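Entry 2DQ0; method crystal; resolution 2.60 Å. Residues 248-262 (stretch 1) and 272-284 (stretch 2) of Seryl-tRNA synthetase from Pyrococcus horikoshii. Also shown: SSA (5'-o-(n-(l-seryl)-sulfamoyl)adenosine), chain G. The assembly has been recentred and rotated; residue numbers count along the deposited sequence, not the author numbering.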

# COMPACT_ATOMS: atom_id res chain seq x y z
N TYR A 248 5.47 -6.26 6.26
CA TYR A 248 5.81 -4.86 6.49
C TYR A 248 5.54 -4.07 5.20
O TYR A 248 5.82 -4.56 4.11
CB TYR A 248 7.28 -4.77 6.88
CG TYR A 248 7.57 -5.49 8.17
CD1 TYR A 248 7.63 -6.89 8.23
CD2 TYR A 248 7.72 -4.78 9.37
CE1 TYR A 248 7.81 -7.55 9.44
CE2 TYR A 248 7.90 -5.42 10.57
CZ TYR A 248 7.95 -6.79 10.60
OH TYR A 248 8.18 -7.39 11.80
N LEU A 249 4.97 -2.88 5.33
CA LEU A 249 4.70 -2.04 4.16
C LEU A 249 6.04 -1.48 3.74
O LEU A 249 6.80 -0.98 4.56
CB LEU A 249 3.71 -0.91 4.50
CG LEU A 249 2.31 -1.40 4.90
CD1 LEU A 249 1.41 -0.22 5.15
CD2 LEU A 249 1.73 -2.29 3.82
N ILE A 250 6.34 -1.58 2.45
CA ILE A 250 7.63 -1.10 1.98
C ILE A 250 7.71 0.41 1.97
O ILE A 250 6.73 1.09 1.68
CB ILE A 250 7.93 -1.65 0.56
CG1 ILE A 250 6.87 -1.16 -0.43
CG2 ILE A 250 7.90 -3.18 0.56
CD1 ILE A 250 7.23 -1.49 -1.84
N PRO A 251 8.87 0.95 2.35
CA PRO A 251 9.11 2.40 2.38
C PRO A 251 9.70 2.88 1.07
O PRO A 251 9.90 4.07 0.87
CB PRO A 251 10.08 2.57 3.54
CG PRO A 251 10.89 1.32 3.46
CD PRO A 251 9.84 0.25 3.22
N THR A 252 9.97 1.95 0.18
CA THR A 252 10.57 2.23 -1.12
C THR A 252 10.68 0.90 -1.85
O THR A 252 10.89 -0.12 -1.21
CB THR A 252 12.00 2.81 -0.98
OG1 THR A 252 12.74 2.53 -2.17
CG2 THR A 252 12.71 2.20 0.19
N ALA A 253 10.56 0.92 -3.18
CA ALA A 253 10.63 -0.31 -3.97
C ALA A 253 12.02 -0.91 -3.81
O ALA A 253 12.22 -2.10 -4.05
CB ALA A 253 10.33 -0.02 -5.45
N GLU A 254 12.96 -0.07 -3.40
CA GLU A 254 14.34 -0.49 -3.15
C GLU A 254 14.41 -1.80 -2.35
O GLU A 254 15.06 -2.77 -2.78
CB GLU A 254 15.09 0.61 -2.38
CG GLU A 254 16.55 0.32 -2.12
CD GLU A 254 17.10 1.07 -0.93
OE1 GLU A 254 16.69 2.23 -0.71
OE2 GLU A 254 17.96 0.49 -0.21
N HIS A 255 13.73 -1.83 -1.20
CA HIS A 255 13.73 -3.01 -0.32
C HIS A 255 13.25 -4.31 -0.97
O HIS A 255 13.95 -5.31 -0.87
CB HIS A 255 12.93 -2.75 0.95
CG HIS A 255 13.47 -1.62 1.78
ND1 HIS A 255 14.60 -0.92 1.43
CD2 HIS A 255 13.06 -1.11 2.97
CE1 HIS A 255 14.87 -0.03 2.36
NE2 HIS A 255 13.95 -0.13 3.31
N PRO A 256 12.05 -4.34 -1.60
CA PRO A 256 11.61 -5.60 -2.24
C PRO A 256 12.50 -5.94 -3.45
O PRO A 256 12.68 -7.12 -3.79
CB PRO A 256 10.16 -5.32 -2.63
CG PRO A 256 10.10 -3.82 -2.74
CD PRO A 256 10.95 -3.36 -1.59
N LEU A 257 13.05 -4.91 -4.08
CA LEU A 257 13.95 -5.09 -5.21
C LEU A 257 15.25 -5.77 -4.74
O LEU A 257 15.85 -6.54 -5.49
CB LEU A 257 14.29 -3.75 -5.84
CG LEU A 257 13.76 -3.42 -7.23
CD1 LEU A 257 12.78 -4.48 -7.72
CD2 LEU A 257 13.13 -2.03 -7.16
N ALA A 258 15.70 -5.47 -3.52
CA ALA A 258 16.92 -6.10 -3.02
C ALA A 258 16.61 -7.51 -2.49
O ALA A 258 17.39 -8.43 -2.69
CB ALA A 258 17.54 -5.25 -1.91
N GLY A 259 15.48 -7.68 -1.82
CA GLY A 259 15.17 -9.00 -1.33
C GLY A 259 14.89 -9.96 -2.48
O GLY A 259 14.98 -11.18 -2.31
N MET A 260 14.55 -9.43 -3.65
CA MET A 260 14.25 -10.24 -4.83
C MET A 260 15.22 -11.39 -5.11
O MET A 260 14.82 -12.46 -5.54
CB MET A 260 14.14 -9.34 -6.07
CG MET A 260 13.88 -10.08 -7.38
SD MET A 260 13.80 -8.97 -8.81
CE MET A 260 12.21 -9.34 -9.42
N HIS A 261 16.51 -11.16 -4.87
CA HIS A 261 17.51 -12.19 -5.12
C HIS A 261 18.22 -12.64 -3.84
O HIS A 261 19.36 -13.09 -3.89
CB HIS A 261 18.54 -11.69 -6.13
CG HIS A 261 17.99 -11.53 -7.52
ND1 HIS A 261 17.57 -12.59 -8.28
CD2 HIS A 261 17.80 -10.42 -8.28
CE1 HIS A 261 17.14 -12.15 -9.45
NE2 HIS A 261 17.27 -10.84 -9.47
N ALA A 262 17.54 -12.51 -2.71
CA ALA A 262 18.11 -12.93 -1.43
C ALA A 262 18.41 -14.42 -1.53
O ALA A 262 17.63 -15.18 -2.11
CB ALA A 262 17.10 -12.69 -0.29
N10 SSA G . 15.56 3.87 -2.11
CA SSA G . 16.17 5.21 -1.94
CB SSA G . 16.39 5.88 -3.26
OG SSA G . 15.17 6.31 -3.87
C9 SSA G . 15.32 6.15 -1.09
O9 SSA G . 14.19 5.84 -0.73
N8 SSA G . 15.89 7.31 -0.74
S1 SSA G . 15.05 8.39 0.11
O1S SSA G . 14.76 7.74 1.38
O2S SSA G . 15.84 9.62 0.08
O5' SSA G . 13.72 8.57 -0.70
C5' SSA G . 13.79 8.98 -2.05
C4' SSA G . 12.96 10.20 -2.31
O4' SSA G . 11.57 9.93 -2.03
C3' SSA G . 13.25 11.45 -1.50
O3' SSA G . 14.39 12.10 -2.02
C2' SSA G . 11.99 12.24 -1.81
O2' SSA G . 11.93 12.76 -3.11
C1' SSA G . 10.93 11.14 -1.65
N9 SSA G . 10.47 10.95 -0.27
C8 SSA G . 11.10 10.32 0.79
N7 SSA G . 10.40 10.33 1.89
C5 SSA G . 9.23 11.01 1.55
C6 SSA G . 8.08 11.37 2.29
N6 SSA G . 7.92 11.08 3.57
N1 SSA G . 7.08 12.05 1.63
C2 SSA G . 7.25 12.33 0.32
N3 SSA G . 8.30 12.04 -0.48
C4 SSA G . 9.27 11.39 0.21
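Stretch 2 (272-284) PLLYVGVSPCFRK

The most unusual feature of this contact is a very short hydrogen bond: Arg283 NH1 donates to Pro251 O across 2.5 Å, with an N-H...acceptor angle of 150°. The acceptor lies near the guanidinium plane, as in-plane N-H groups require, while SSA N7 lies over one face of the group. Arg283 NH2 also donates to SSA O1S at 2.6 Å, so one side chain joins stretch 1 to the ligand.

Stretch 2 is an extended strand from Leu273 to Phe282. It runs antiparallel to stretch 1, as the register indicates: Pro251 CA is 4.7 Å from Cys281 CA and Ala253 CA 5.9 Å from Ser279 CA, but His261 CA is 10.3 Å from Leu273 CA. The backbones are thus closest near Pro251, and side chains span the wider end.

At the close end, Phe282 N donates to Ile250 O at 3.0 Å and 164°, a nearly linear bond. Pro251 CA approaches Phe282 O at 3.3 Å in a CA-H...O contact, and water 1 donates both to Leu249 O (2.7 Å) and to Phe282 O (2.8 Å). The Phe282 ring packs on Leu249, with Phe282 CD1 3.8 Å from Leu249 CB.

Further along, water 2 bridges the chains, accepting from Ala253 N at 3.0 Å and donating to Ser279 OG at 2.9 Å. Gly277 lies where the helix comes near: its N is 4.1 Å from Leu257 CD2, and an ideal CB there would clash with that methyl at 3.0 Å.

Beyond it, Tyr275 points toward stretch 1. Met260 SD sits over its ring face, 4.1 Å from the centroid and 25° off the normal, whereas Tyr275 OH and His261 NE2 share a 2.8 Å hydrogen bond at the ring edges. Leu273 CD1 completes this end, 3.6 Å from His261 NE2.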

# COMPACT_ATOMS: atom_id res chain seq x y z
N PRO A 272 25.52 -6.45 -15.01
CA PRO A 272 24.71 -5.93 -13.91
C PRO A 272 23.21 -6.22 -14.12
O PRO A 272 22.73 -6.20 -15.24
CB PRO A 272 25.02 -4.44 -13.93
CG PRO A 272 25.12 -4.17 -15.40
CD PRO A 272 25.91 -5.37 -15.94
N LEU A 273 22.50 -6.52 -13.04
CA LEU A 273 21.06 -6.74 -13.12
C LEU A 273 20.48 -5.35 -12.93
O LEU A 273 20.73 -4.71 -11.91
CB LEU A 273 20.58 -7.66 -12.00
CG LEU A 273 21.14 -9.09 -11.96
CD1 LEU A 273 20.47 -9.87 -10.84
CD2 LEU A 273 20.90 -9.78 -13.28
N LEU A 274 19.74 -4.87 -13.91
CA LEU A 274 19.18 -3.53 -13.81
C LEU A 274 17.66 -3.49 -13.64
O LEU A 274 16.89 -3.88 -14.52
CB LEU A 274 19.58 -2.71 -15.03
CG LEU A 274 21.08 -2.78 -15.36
CD1 LEU A 274 21.25 -2.19 -16.75
CD2 LEU A 274 21.96 -2.06 -14.31
N TYR A 275 17.22 -3.00 -12.49
CA TYR A 275 15.80 -2.91 -12.24
C TYR A 275 15.28 -1.49 -12.03
O TYR A 275 15.94 -0.65 -11.43
CB TYR A 275 15.43 -3.76 -11.02
CG TYR A 275 15.70 -5.22 -11.21
CD1 TYR A 275 14.96 -5.97 -12.13
CD2 TYR A 275 16.67 -5.87 -10.46
CE1 TYR A 275 15.18 -7.33 -12.29
CE2 TYR A 275 16.90 -7.23 -10.61
CZ TYR A 275 16.15 -7.96 -11.52
OH TYR A 275 16.36 -9.31 -11.63
N VAL A 276 14.10 -1.25 -12.56
CA VAL A 276 13.44 0.02 -12.35
C VAL A 276 12.04 -0.33 -11.87
O VAL A 276 11.20 -0.80 -12.63
CB VAL A 276 13.37 0.88 -13.63
CG1 VAL A 276 12.87 0.05 -14.84
CG2 VAL A 276 12.47 2.07 -13.37
N GLY A 277 11.81 -0.15 -10.57
CA GLY A 277 10.51 -0.46 -10.01
C GLY A 277 9.62 0.75 -9.81
O GLY A 277 10.10 1.90 -9.77
N VAL A 278 8.32 0.49 -9.70
CA VAL A 278 7.30 1.51 -9.45
C VAL A 278 6.55 0.94 -8.26
O VAL A 278 6.32 -0.27 -8.21
CB VAL A 278 6.20 1.63 -10.54
CG1 VAL A 278 5.57 3.01 -10.48
CG2 VAL A 278 6.74 1.30 -11.87
N SER A 279 6.17 1.79 -7.33
CA SER A 279 5.42 1.30 -6.19
C SER A 279 5.03 2.41 -5.26
O SER A 279 5.66 3.46 -5.24
CB SER A 279 6.24 0.29 -5.38
OG SER A 279 6.97 0.94 -4.36
N PRO A 280 3.94 2.21 -4.51
CA PRO A 280 3.61 3.29 -3.59
C PRO A 280 4.64 3.07 -2.47
O PRO A 280 5.29 2.02 -2.43
CB PRO A 280 2.16 2.97 -3.18
CG PRO A 280 2.06 1.49 -3.35
CD PRO A 280 2.84 1.23 -4.62
N CYS A 281 4.81 4.06 -1.60
CA CYS A 281 5.77 3.96 -0.50
C CYS A 281 5.10 4.42 0.77
O CYS A 281 4.39 5.42 0.77
CB CYS A 281 6.99 4.83 -0.76
SG CYS A 281 7.90 4.43 -2.27
N PHE A 282 5.36 3.71 1.86
CA PHE A 282 4.76 4.05 3.14
C PHE A 282 5.81 4.27 4.20
O PHE A 282 6.67 3.42 4.40
CB PHE A 282 3.80 2.95 3.59
CG PHE A 282 2.86 2.50 2.53
CD1 PHE A 282 3.25 1.53 1.59
CD2 PHE A 282 1.59 3.07 2.41
CE1 PHE A 282 2.39 1.14 0.57
CE2 PHE A 282 0.72 2.68 1.38
CZ PHE A 282 1.12 1.72 0.46
N ARG A 283 5.74 5.42 4.86
CA ARG A 283 6.69 5.72 5.92
C ARG A 283 5.98 6.40 7.08
O ARG A 283 5.09 7.22 6.90
CB ARG A 283 7.86 6.59 5.42
CG ARG A 283 7.97 6.72 3.93
CD ARG A 283 9.20 6.09 3.32
NE ARG A 283 10.37 6.95 3.36
CZ ARG A 283 11.37 6.88 2.48
NH1 ARG A 283 11.32 6.01 1.49
NH2 ARG A 283 12.43 7.66 2.59
N LYS A 284 6.39 6.02 8.28
CA LYS A 284 5.82 6.57 9.50
C LYS A 284 6.22 8.03 9.70
O LYS A 284 5.44 8.81 10.24
CB LYS A 284 6.31 5.77 10.71
CG LYS A 284 5.71 4.38 10.90
CD LYS A 284 6.45 3.69 12.06
CE LYS A 284 5.81 2.38 12.47
NZ LYS A 284 6.71 1.63 13.41
O HOH W 1 6.54 1.24 6.16
O HOH W 2 9.04 2.80 -4.98